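Local coordinates for protein putative Glycerophosphoryl diester phosphodiesterase (Silicibacter pomeroyi, PDB 3L12) that is a putative member of the glycerophosphoryl diester phosphodiesterase family, a TIM-barrel protein that holds a magnesium ion at the mouth of its barrel, at residues H23-R27 with G37-T41; N66-N71 with T83-V89; A72-D76 with L100-D106; R163-V167 with D189-E195. All coordinates share one frame. Where two conformers were deposited one is given. Numbering follows the deposited sequence.

Contact 1: residues H23-R27 with G37-T41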
loop_
_atom_site.group_PDB
_atom_site.type_symbol
_atom_site.label_atom_id
_atom_site.label_comp_id
_atom_site.label_asym_id
_atom_site.label_seq_id
_atom_site.Cartn_x
_atom_site.Cartn_y
_atom_site.Cartn_z
ATOM N N HIS A 23 12.259 0.006 1.939
ATOM C CA HIS A 23 13.192 0.432 0.876
ATOM C C HIS A 23 12.551 1.513 -0.022
ATOM O O HIS A 23 11.542 1.259 -0.720
ATOM C CB HIS A 23 13.616 -0.767 0.048
ATOM C CG HIS A 23 14.758 -0.477 -0.860
ATOM N ND1 HIS A 23 14.706 -0.755 -2.215
ATOM C CD2 HIS A 23 15.962 0.083 -0.627
ATOM C CE1 HIS A 23 15.879 -0.419 -2.760
ATOM N NE2 HIS A 23 16.639 0.111 -1.818
ATOM N N ARG A 24 13.124 2.731 0.016
ATOM C CA ARG A 24 12.595 3.920 -0.684
ATOM C C ARG A 24 11.146 4.162 -0.283
ATOM O O ARG A 24 10.395 4.686 -1.013
ATOM C CB ARG A 24 12.737 3.783 -2.214
ATOM C CG ARG A 24 14.132 3.348 -2.591
ATOM C CD ARG A 24 14.335 3.228 -4.076
ATOM N NE ARG A 24 15.670 2.706 -4.277
ATOM C CZ ARG A 24 16.187 2.318 -5.455
ATOM N NH1 ARG A 24 15.493 2.412 -6.601
ATOM N NH2 ARG A 24 17.408 1.781 -5.472
ATOM N N GLY A 25 10.805 3.788 0.947
ATOM C CA GLY A 25 9.425 3.775 1.376
ATOM C C GLY A 25 8.933 2.347 1.233
ATOM O O GLY A 25 9.237 1.463 2.059
ATOM N N ALA A 26 8.161 2.062 0.181
ATOM C CA ALA A 26 7.636 0.715 -0.094
ATOM C C ALA A 26 7.512 0.606 -1.611
ATOM O O ALA A 26 6.428 0.656 -2.147
ATOM C CB ALA A 26 6.320 0.491 0.531
ATOM N N ARG A 27 8.653 0.510 -2.281
ATOM C CA ARG A 27 8.697 0.498 -3.728
ATOM C C ARG A 27 7.815 -0.578 -4.367
ATOM O O ARG A 27 7.331 -0.426 -5.479
ATOM C CB ARG A 27 10.157 0.361 -4.172
ATOM C CG ARG A 27 10.385 0.154 -5.684
ATOM C CD ARG A 27 11.838 0.258 -6.104
ATOM N NE ARG A 27 12.692 -0.766 -5.472
ATOM C CZ ARG A 27 13.870 -1.147 -5.884
ATOM N NH1 ARG A 27 14.442 -0.617 -6.970
ATOM N NH2 ARG A 27 14.496 -2.132 -5.251
ATOM N N GLY A 37 4.499 7.634 -0.844
ATOM C CA GLY A 37 4.939 6.301 -0.518
ATOM C C GLY A 37 5.485 6.219 0.897
ATOM O O GLY A 37 5.315 5.204 1.585
ATOM N N PHE A 38 6.121 7.319 1.364
ATOM C CA PHE A 38 6.622 7.312 2.741
ATOM C C PHE A 38 5.488 7.324 3.742
ATOM O O PHE A 38 5.535 6.597 4.719
ATOM C CB PHE A 38 7.642 8.439 3.010
ATOM C CG PHE A 38 8.924 8.310 2.245
ATOM C CD1 PHE A 38 9.741 7.193 2.407
ATOM C CD2 PHE A 38 9.325 9.276 1.316
ATOM C CE1 PHE A 38 10.943 7.072 1.702
ATOM C CE2 PHE A 38 10.502 9.132 0.599
ATOM C CZ PHE A 38 11.321 8.042 0.809
ATOM N N ALA A 39 4.448 8.100 3.466
ATOM C CA ALA A 39 3.302 8.128 4.349
ATOM C C ALA A 39 2.606 6.796 4.384
ATOM O O ALA A 39 2.156 6.346 5.449
ATOM C CB ALA A 39 2.323 9.208 3.918
ATOM N N PHE A 40 2.469 6.151 3.221
ATOM C CA PHE A 40 1.881 4.829 3.185
ATOM C C PHE A 40 2.708 3.854 4.089
ATOM O O PHE A 40 2.154 3.093 4.909
ATOM C CB PHE A 40 1.873 4.229 1.770
ATOM C CG PHE A 40 1.792 2.709 1.806
ATOM C CD1 PHE A 40 0.608 2.121 2.239
ATOM C CD2 PHE A 40 2.905 1.888 1.553
ATOM C CE1 PHE A 40 0.491 0.739 2.360
ATOM C CE2 PHE A 40 2.781 0.522 1.691
ATOM C CZ PHE A 40 1.573 -0.043 2.092
ATOM N N THR A 41 4.026 3.910 3.938
ATOM C CA THR A 41 4.946 3.010 4.653
ATOM C C THR A 41 4.752 3.146 6.127
ATOM O O THR A 41 4.655 2.118 6.869
ATOM C CB THR A 41 6.406 3.259 4.215
ATOM O OG1 THR A 41 6.483 3.013 2.797
ATOM C CG2 THR A 41 7.391 2.302 4.891
#

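Contact 2: residues N66-N71 with T83-V89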
loop_
_atom_site.group_PDB
_atom_site.type_symbol
_atom_site.label_atom_id
_atom_site.label_comp_id
_atom_site.label_asym_id
_atom_site.label_seq_id
_atom_site.Cartn_x
_atom_site.Cartn_y
_atom_site.Cartn_z
ATOM N N ASN A 66 19.159 7.688 -7.883
ATOM C CA ASN A 66 20.388 7.815 -8.636
ATOM C C ASN A 66 20.732 9.235 -9.102
ATOM O O ASN A 66 19.918 10.143 -9.114
ATOM C CB ASN A 66 20.287 6.906 -9.851
ATOM C CG ASN A 66 21.620 6.621 -10.470
ATOM O OD1 ASN A 66 22.663 6.628 -9.771
ATOM N ND2 ASN A 66 21.628 6.436 -11.793
ATOM N N HIS A 67 22.019 9.403 -9.420
ATOM C CA HIS A 67 22.545 10.708 -9.869
ATOM C C HIS A 67 22.103 11.054 -11.301
ATOM O O HIS A 67 22.392 12.154 -11.775
ATOM C CB HIS A 67 24.070 10.758 -9.656
ATOM C CG HIS A 67 24.753 9.533 -10.099
ATOM N ND1 HIS A 67 24.735 9.114 -11.412
ATOM C CD2 HIS A 67 25.446 8.594 -9.404
ATOM C CE1 HIS A 67 25.418 7.984 -11.516
ATOM N NE2 HIS A 67 25.843 7.640 -10.312
ATOM N N HIS A 68 21.452 10.115 -11.991
ATOM C CA HIS A 68 20.774 10.336 -13.257
ATOM C C HIS A 68 19.310 9.876 -13.114
ATOM O O HIS A 68 19.013 8.981 -12.315
ATOM C CB HIS A 68 21.449 9.606 -14.388
ATOM C CG HIS A 68 22.768 10.203 -14.802
ATOM N ND1 HIS A 68 23.917 10.121 -14.033
ATOM C CD2 HIS A 68 23.127 10.857 -15.938
ATOM C CE1 HIS A 68 24.905 10.749 -14.663
ATOM N NE2 HIS A 68 24.453 11.189 -15.830
ATOM N N LEU A 69 18.409 10.476 -13.885
ATOM C CA LEU A 69 16.995 10.136 -13.842
ATOM C C LEU A 69 16.694 9.008 -14.832
ATOM O O LEU A 69 17.111 9.033 -15.990
ATOM C CB LEU A 69 16.104 11.330 -14.125
ATOM C CG LEU A 69 16.252 12.525 -13.170
ATOM C CD1 LEU A 69 15.290 13.678 -13.532
ATOM C CD2 LEU A 69 16.089 12.112 -11.682
ATOM N N ALA A 70 15.969 7.990 -14.380
ATOM C CA ALA A 70 15.700 6.814 -15.239
ATOM C C ALA A 70 14.421 7.009 -16.038
ATOM O O ALA A 70 13.401 7.392 -15.450
ATOM C CB ALA A 70 15.559 5.534 -14.346
ATOM N N ASN A 71 14.438 6.660 -17.304
ATOM C CA ASN A 71 13.281 6.747 -18.200
ATOM C C ASN A 71 12.140 5.845 -17.740
ATOM O O ASN A 71 10.981 6.205 -17.932
ATOM C CB ASN A 71 13.646 6.390 -19.619
ATOM C CG ASN A 71 14.596 7.384 -20.261
ATOM O OD1 ASN A 71 14.834 8.466 -19.728
ATOM N ND2 ASN A 71 15.121 7.008 -21.389
ATOM N N THR A 83 12.607 9.588 -23.011
ATOM C CA THR A 83 13.254 8.693 -23.960
ATOM C C THR A 83 14.690 9.244 -24.122
ATOM O O THR A 83 15.014 10.378 -23.771
ATOM C CB THR A 83 12.507 8.662 -25.283
ATOM O OG1 THR A 83 12.482 9.981 -25.868
ATOM C CG2 THR A 83 11.093 8.156 -25.097
ATOM N N GLY A 84 15.581 8.463 -24.646
ATOM C CA GLY A 84 16.907 9.091 -24.836
ATOM C C GLY A 84 17.792 9.022 -23.607
ATOM O O GLY A 84 17.437 8.389 -22.618
ATOM N N ALA A 85 18.961 9.664 -23.705
ATOM C CA ALA A 85 19.979 9.601 -22.660
ATOM C C ALA A 85 19.480 10.101 -21.327
ATOM O O ALA A 85 18.722 11.064 -21.255
ATOM C CB ALA A 85 21.268 10.379 -23.090
ATOM N N GLU A 86 19.895 9.446 -20.241
ATOM C CA GLU A 86 19.472 9.860 -18.928
ATOM C C GLU A 86 20.040 11.205 -18.571
ATOM O O GLU A 86 21.189 11.523 -18.910
ATOM C CB GLU A 86 19.858 8.822 -17.874
ATOM C CG GLU A 86 19.104 7.547 -17.961
ATOM C CD GLU A 86 19.388 6.541 -16.829
ATOM O OE1 GLU A 86 20.134 6.848 -15.866
ATOM O OE2 GLU A 86 18.834 5.434 -16.912
ATOM N N ARG A 87 19.237 11.994 -17.872
ATOM C CA ARG A 87 19.654 13.311 -17.460
ATOM C C ARG A 87 20.348 13.310 -16.109
ATOM O O ARG A 87 19.860 12.668 -15.147
ATOM C CB ARG A 87 18.406 14.143 -17.378
ATOM C CG ARG A 87 17.671 14.296 -18.699
ATOM C CD ARG A 87 16.394 15.174 -18.496
ATOM N NE ARG A 87 15.493 14.971 -19.635
ATOM C CZ ARG A 87 14.352 15.616 -19.839
ATOM N NH1 ARG A 87 13.952 16.597 -19.049
ATOM N NH2 ARG A 87 13.638 15.278 -20.895
ATOM N N GLN A 88 21.447 14.051 -16.037
ATOM C CA GLN A 88 22.297 14.104 -14.851
ATOM C C GLN A 88 21.708 15.100 -13.864
ATOM O O GLN A 88 21.583 16.294 -14.140
ATOM C CB GLN A 88 23.701 14.504 -15.234
ATOM C CG GLN A 88 24.716 14.473 -14.110
ATOM C CD GLN A 88 26.112 14.958 -14.568
ATOM O OE1 GLN A 88 26.280 15.491 -15.652
ATOM N NE2 GLN A 88 27.085 14.837 -13.686
ATOM N N VAL A 89 21.411 14.603 -12.681
ATOM C CA VAL A 89 20.743 15.441 -11.674
ATOM C C VAL A 89 21.578 16.682 -11.268
ATOM O O VAL A 89 21.028 17.769 -11.082
ATOM C CB VAL A 89 20.289 14.594 -10.422
ATOM C CG1 VAL A 89 19.859 15.497 -9.264
ATOM C CG2 VAL A 89 19.178 13.568 -10.785
HETATM O O HOH W 1 19.036 6.302 -13.311
HETATM O O HOH W 2 16.585 11.203 -17.579
HETATM O O HOH W 3 16.085 10.724 -20.325
HETATM O O HOH W 4 16.772 5.278 -18.406
#

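Contact 3: residues A72-D76 with L100-D106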
loop_
_atom_site.group_PDB
_atom_site.type_symbol
_atom_site.label_atom_id
_atom_site.label_comp_id
_atom_site.label_asym_id
_atom_site.label_seq_id
_atom_site.Cartn_x
_atom_site.Cartn_y
_atom_site.Cartn_z
ATOM N N ALA A 72 12.443 4.736 -17.057
ATOM C CA ALA A 72 11.367 3.827 -16.599
ATOM C C ALA A 72 10.483 4.408 -15.493
ATOM O O ALA A 72 9.408 3.860 -15.227
ATOM C CB ALA A 72 12.004 2.463 -16.071
HETATM N N MSE A 73 10.892 5.488 -14.831
HETATM C CA MSE A 73 10.088 6.040 -13.754
HETATM C C MSE A 73 9.796 7.528 -13.910
HETATM O O MSE A 73 9.303 8.149 -12.956
HETATM C CB MSE A 73 10.731 5.804 -12.365
HETATM C CG MSE A 73 11.954 6.669 -12.041
HETATM SE SE MSE A 73 12.844 6.226 -10.327
HETATM C CE MSE A 73 12.857 4.356 -10.699
ATOM N N THR A 74 10.114 8.102 -15.071
ATOM C CA THR A 74 9.997 9.531 -15.255
ATOM C C THR A 74 9.256 9.955 -16.483
ATOM O O THR A 74 9.540 9.484 -17.595
ATOM C CB THR A 74 11.419 10.155 -15.317
ATOM O OG1 THR A 74 12.306 9.618 -14.308
ATOM C CG2 THR A 74 11.378 11.655 -15.137
ATOM N N ARG A 75 8.274 10.834 -16.266
ATOM C CA ARG A 75 7.522 11.399 -17.374
ATOM C C ARG A 75 7.793 12.873 -17.489
ATOM O O ARG A 75 8.065 13.595 -16.471
ATOM C CB ARG A 75 6.030 11.187 -17.212
ATOM C CG ARG A 75 5.540 9.800 -17.495
ATOM C CD ARG A 75 4.163 9.501 -16.925
ATOM N NE ARG A 75 4.225 9.275 -15.490
ATOM C CZ ARG A 75 3.169 9.272 -14.677
ATOM N NH1 ARG A 75 1.959 9.594 -15.097
ATOM N NH2 ARG A 75 3.333 8.961 -13.396
ATOM N N ASP A 76 7.706 13.351 -18.737
ATOM C CA ASP A 76 7.882 14.741 -19.070
ATOM C C ASP A 76 6.695 15.630 -18.656
ATOM O O ASP A 76 5.730 15.174 -18.072
ATOM C CB ASP A 76 8.257 14.882 -20.565
ATOM C CG ASP A 76 7.136 14.490 -21.544
ATOM O OD1 ASP A 76 5.941 14.589 -21.170
ATOM O OD2 ASP A 76 7.461 14.171 -22.721
ATOM N N LEU A 100 9.022 17.354 -13.735
ATOM C CA LEU A 100 8.806 15.960 -14.145
ATOM C C LEU A 100 7.936 15.156 -13.213
ATOM O O LEU A 100 7.744 15.504 -12.058
ATOM C CB LEU A 100 10.150 15.277 -14.327
ATOM C CG LEU A 100 11.185 16.013 -15.204
ATOM C CD1 LEU A 100 12.556 15.323 -15.128
ATOM C CD2 LEU A 100 10.692 16.143 -16.635
ATOM N N ASP A 101 7.443 14.044 -13.732
ATOM C CA ASP A 101 6.537 13.194 -12.937
ATOM C C ASP A 101 7.165 11.841 -12.606
ATOM O O ASP A 101 7.512 11.066 -13.504
ATOM C CB ASP A 101 5.250 13.003 -13.719
ATOM C CG ASP A 101 4.057 12.570 -12.865
ATOM O OD1 ASP A 101 4.204 11.977 -11.777
ATOM O OD2 ASP A 101 2.897 12.858 -13.294
ATOM N N VAL A 102 7.269 11.543 -11.303
ATOM C CA VAL A 102 7.846 10.297 -10.798
ATOM C C VAL A 102 6.774 9.479 -10.036
ATOM O O VAL A 102 7.092 8.645 -9.191
ATOM C CB VAL A 102 9.129 10.572 -10.007
ATOM C CG1 VAL A 102 10.135 11.259 -10.887
ATOM C CG2 VAL A 102 8.808 11.385 -8.687
ATOM N N GLY A 103 5.510 9.664 -10.397
ATOM C CA GLY A 103 4.420 8.966 -9.694
ATOM C C GLY A 103 4.161 7.519 -10.054
ATOM O O GLY A 103 3.308 6.890 -9.434
ATOM N N GLY A 104 4.872 6.983 -11.018
ATOM C CA GLY A 104 4.663 5.599 -11.379
ATOM C C GLY A 104 5.786 5.112 -12.215
ATOM O O GLY A 104 6.742 5.825 -12.505
ATOM N N LEU A 105 5.600 3.865 -12.614
ATOM C CA LEU A 105 6.579 3.173 -13.430
ATOM C C LEU A 105 5.967 2.797 -14.795
ATOM O O LEU A 105 4.765 2.555 -14.918
ATOM C CB LEU A 105 6.990 1.880 -12.774
ATOM C CG LEU A 105 7.777 2.021 -11.465
ATOM C CD1 LEU A 105 8.100 0.604 -10.857
ATOM C CD2 LEU A 105 9.009 2.842 -11.679
ATOM N N ASP A 106 6.830 2.747 -15.799
ATOM C CA ASP A 106 6.495 2.290 -17.153
ATOM C C ASP A 106 6.465 0.768 -17.169
ATOM O O ASP A 106 7.513 0.080 -17.157
ATOM C CB ASP A 106 7.532 2.836 -18.152
ATOM C CG ASP A 106 7.189 2.543 -19.596
ATOM O OD1 ASP A 106 6.301 1.679 -19.895
ATOM O OD2 ASP A 106 7.882 3.139 -20.451
HETATM O O HOH W 5 6.271 8.472 -13.454
#

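Contact 4: residues R163-V167 with D189-E195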
loop_
_atom_site.group_PDB
_atom_site.type_symbol
_atom_site.label_atom_id
_atom_site.label_comp_id
_atom_site.label_asym_id
_atom_site.label_seq_id
_atom_site.Cartn_x
_atom_site.Cartn_y
_atom_site.Cartn_z
ATOM N N ARG A 163 32.125 17.473 -2.567
ATOM C CA ARG A 163 31.705 16.304 -1.791
ATOM C C ARG A 163 31.434 16.696 -0.317
ATOM O O ARG A 163 30.433 16.260 0.273
ATOM C CB ARG A 163 32.747 15.198 -1.892
ATOM C CG ARG A 163 32.842 14.595 -3.302
ATOM C CD ARG A 163 34.115 13.755 -3.491
ATOM N NE ARG A 163 34.293 12.759 -2.429
ATOM C CZ ARG A 163 33.609 11.620 -2.310
ATOM N NH1 ARG A 163 32.652 11.295 -3.184
ATOM N NH2 ARG A 163 33.880 10.785 -1.296
ATOM N N ALA A 164 32.291 17.551 0.242
ATOM C CA ALA A 164 32.122 18.038 1.624
ATOM C C ALA A 164 30.865 18.909 1.708
ATOM O O ALA A 164 30.155 18.917 2.725
ATOM C CB ALA A 164 33.350 18.854 2.101
ATOM N N GLU A 165 30.613 19.667 0.640
ATOM C CA GLU A 165 29.430 20.516 0.553
ATOM C C GLU A 165 28.153 19.673 0.563
ATOM O O GLU A 165 27.148 20.068 1.137
ATOM C CB GLU A 165 29.459 21.381 -0.687
ATOM C CG GLU A 165 30.450 22.556 -0.600
ATOM C CD GLU A 165 30.708 23.198 -1.957
ATOM O OE1 GLU A 165 29.942 22.928 -2.899
ATOM O OE2 GLU A 165 31.682 23.961 -2.068
HETATM N N MSE A 166 28.188 18.528 -0.097
HETATM C CA MSE A 166 27.013 17.616 -0.100
HETATM C C MSE A 166 26.685 17.220 1.329
HETATM O O MSE A 166 25.550 17.327 1.789
HETATM C CB MSE A 166 27.278 16.378 -0.930
HETATM C CG MSE A 166 26.218 15.288 -0.691
HETATM SE SE MSE A 166 26.293 13.876 -1.972
HETATM C CE MSE A 166 24.514 13.416 -1.680
ATOM N N VAL A 167 27.712 16.751 2.037
ATOM C CA VAL A 167 27.549 16.333 3.415
ATOM C C VAL A 167 26.998 17.486 4.257
ATOM O O VAL A 167 26.019 17.319 4.984
ATOM C CB VAL A 167 28.866 15.750 3.994
ATOM C CG1 VAL A 167 28.738 15.526 5.546
ATOM C CG2 VAL A 167 29.219 14.450 3.314
ATOM N N ASP A 189 29.728 4.944 -0.595
ATOM C CA ASP A 189 30.933 5.834 -0.699
ATOM C C ASP A 189 31.526 5.918 0.697
ATOM O O ASP A 189 31.155 6.774 1.510
ATOM C CB ASP A 189 30.471 7.196 -1.242
ATOM C CG ASP A 189 31.608 8.083 -1.709
ATOM O OD1 ASP A 189 32.694 7.971 -1.141
ATOM O OD2 ASP A 189 31.357 8.900 -2.643
ATOM N N TRP A 190 32.451 5.019 0.979
ATOM C CA TRP A 190 33.025 4.898 2.287
ATOM C C TRP A 190 33.875 6.119 2.642
ATOM O O TRP A 190 33.932 6.496 3.801
ATOM C CB TRP A 190 33.821 3.603 2.346
ATOM C CG TRP A 190 32.994 2.328 2.419
ATOM C CD1 TRP A 190 31.676 2.179 2.115
ATOM C CD2 TRP A 190 33.480 1.022 2.759
ATOM N NE1 TRP A 190 31.295 0.867 2.296
ATOM C CE2 TRP A 190 32.387 0.136 2.673
ATOM C CE3 TRP A 190 34.715 0.531 3.176
ATOM C CZ2 TRP A 190 32.487 -1.211 3.013
ATOM C CZ3 TRP A 190 34.825 -0.827 3.473
ATOM C CH2 TRP A 190 33.702 -1.673 3.394
ATOM N N ALA A 191 34.506 6.741 1.644
ATOM C CA ALA A 191 35.283 7.934 1.933
ATOM C C ALA A 191 34.342 9.018 2.399
ATOM O O ALA A 191 34.669 9.742 3.316
ATOM C CB ALA A 191 36.127 8.385 0.699
ATOM N N LEU A 192 33.168 9.111 1.776
ATOM C CA LEU A 192 32.156 10.091 2.150
ATOM C C LEU A 192 31.682 9.876 3.588
ATOM O O LEU A 192 31.401 10.843 4.283
ATOM C CB LEU A 192 30.964 10.094 1.168
ATOM C CG LEU A 192 30.085 11.357 1.097
ATOM C CD1 LEU A 192 30.857 12.576 0.565
ATOM C CD2 LEU A 192 28.805 11.096 0.237
ATOM N N LEU A 193 31.614 8.619 4.037
ATOM C CA LEU A 193 31.213 8.319 5.409
ATOM C C LEU A 193 32.272 8.857 6.397
ATOM O O LEU A 193 31.940 9.273 7.492
ATOM C CB LEU A 193 30.949 6.818 5.614
ATOM C CG LEU A 193 29.770 6.253 4.847
ATOM C CD1 LEU A 193 29.749 4.723 4.961
ATOM C CD2 LEU A 193 28.435 6.884 5.329
ATOM N N GLY A 194 33.539 8.873 5.993
ATOM C CA GLY A 194 34.582 9.483 6.812
ATOM C C GLY A 194 34.331 10.965 6.986
ATOM O O GLY A 194 34.565 11.506 8.067
ATOM N N GLU A 195 33.886 11.611 5.918
ATOM C CA GLU A 195 33.551 13.036 5.934
ATOM C C GLU A 195 32.297 13.268 6.788
ATOM O O GLU A 195 32.258 14.214 7.569
ATOM C CB GLU A 195 33.406 13.582 4.521
ATOM C CG GLU A 195 33.104 15.084 4.396
ATOM C CD GLU A 195 34.204 15.977 4.958
ATOM O OE1 GLU A 195 35.397 15.573 4.975
ATOM O OE2 GLU A 195 33.870 17.103 5.420
#

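Contact 1: residues H23-R27 with G37-T41
Gly25, Ala26 and Phe38 bury most of the 226 Å² in this contact, where the loop leaving a strand packs against the next helix. Gly25 lies closest to the helix, its CA 4.7 Å from that of Phe38. A beta carbon on Gly25 would point at the helix and fall about 3.3 Å from Phe38 CD1, and its phi/psi of 98/-103 would also jam that carbon against the preceding carbonyl, so two independent constraints account for the glycine. The Phe38 ring instead reaches the backbone: its CE1 is 3.4 Å from Gly25 N and 3.5 Å from Arg24 C. Ala26 supplies the apolar part, with its CB 3.7 Å from Phe40 CE2 at the ring edge and 3.4 Å from Thr41 OG1. That hydroxyl is turned back along its own helix, donating to Gly37 O at 2.8 Å, so the two segments are held by close packing. Arg24 points away, forms a salt bridge with Glu32 and lies near the magnesium site of Glu50, Asp52 and Glu149. Strand 19-23 runs into this loop beside strand 48-55, whose Leu49 and Phe51 meet Phe38, while Phe40 of helix 35-43 meets Phe40 of the second subunit.

Contact 2: residues N66-N71 with T83-V89
This is a short, antiparallel pairing of two extended loop segments at the surface, both between strand 61-63 and helix 94-98. The evidence is a single backbone bridge, His68 with Gln88 (CA atoms 4.4 Å apart), flanked by two hydrogen bonds: Val89 N to His67 O at 2.8 Å and Leu69 N to Arg87 O at 2.9 Å. Over the bridge, the face of the His68 ring receives Gln88 CA in a CH-pi contact, 3.8 Å from the ring centroid and 24° off its normal. Leu69 CD2 and Val89 CG2, 3.5 Å apart, form the buried apolar part. Waters line the pairing. One beside the bridge joins Asn66 ND2, His68 O and Glu86 OE1; others, linking Leu69 O with Arg87 N and Asn71 N with Glu86 OE2, continue it toward Asn71. Asn71 ND2 closes the far end, donating to Gly84 O at 3.0 Å. The arrangement is that of an isolated beta bridge with water-mediated continuation, closing an excursion of the chain inserted between strand 61-63 and helix 94-98.

Contact 3: residues A72-D76 with L100-D106
Ala72 starts the pairing between the loop after strand 61-63 and the loop joining helices 94-98 and 110-114: its O accepts from Asp106 N at 2.9 Å. At Met73, a selenomethionine, CB packs on Leu105 CD2 at 3.5 Å, and its O meets Val102 CA at 3.4 Å in a CA-H...O contact. Thr74 places CG2 3.9 Å from Leu100 CD1, and its hydroxyl bonds back to Ala70. Arg75 pairs with Asp101 through both its backbone N (to Asp101 O, 2.9 Å) and its O (from Asp101 N, 2.8 Å). Its NH2 lies 3.5 Å from Asp101 OD1, a salt bridge of charges alone because that oxygen sits over the guanidinium face; Leu121 O and Thr122 OG1 accept from this group. Asp101 OD2 accepts from Gly123 N, and OD1 also from Ile124 N. Asp76 ends the segment with its CA 4.0 Å from Leu100 CD2. The result is a single antiparallel hydrogen-bonded beta bridge, and an Asx turn begins at the same Asp101, whose OD1 accepts from Gly103 N at 3.0 Å.

Contact 4: residues R163-V167 with D189-E195
Arg163 stretches from helix 160-176 over the start of helix 190-199, laying one guanidinium face over Leu192 CD1 while the edge meets Asp189. The salt bridge is two-pronged and nearly linear: Arg163 NH1 donates to Asp189 OD2 at 2.8 Å (171°) and Arg163 NH2 to Asp189 OD1 at 3.1 Å (168°). Asp189 is also the N-cap of its helix, since its OD1 accepts from Leu192 N at 3.2 Å, so one carboxylate both caps its own helix and ties it to the neighbouring one; Ser152 adds a hydrogen bond to OD2. Beneath this polar clasp Leu192 forms the apolar centre, its CD1 3.7 Å from Val167 CG2 and its CD2 4.3 Å from SE of Met166, a selenomethionine. Toward the other end, Glu195 presents CG to Val167 CG2 at 4.1 Å and OE2 to Ala164 CB at 3.8 Å, while its carboxylate is held by Arg198 and Gln199. The axes of segments 163-167 and 190-195 approach to 10.0 Å and cross at -60°, a normal packing distance, with contact made through side chains. These are consecutive helices of the barrel's outer layer, joined through strand 183-187; inward, Val167 and Leu192 both touch Leu150 of strand 145-150, which pairs in parallel with strand 183-187.

Along the chain contact 1 comes first, contacts 2 and 3 follow with alternating segments, and contact 4 closes the series. Contacts 2 and 3, centres 11 Å apart, touch through Leu69 CD1 and Leu100 CD1 (3.6 Å); both lie in the long loop region after strand 61-63, beside the barrel. Contact 1 is about 16 Å from contact 3 between centres, with nearest atoms about 5 Å apart. Contact 4 lies on the opposite side of the chain's centre from contact 1, about 26 Å away between centres. Within the TIM barrel, contact 1 packs a strand-to-helix loop on helix 35-43 and contact 4 packs two successive barrel helices.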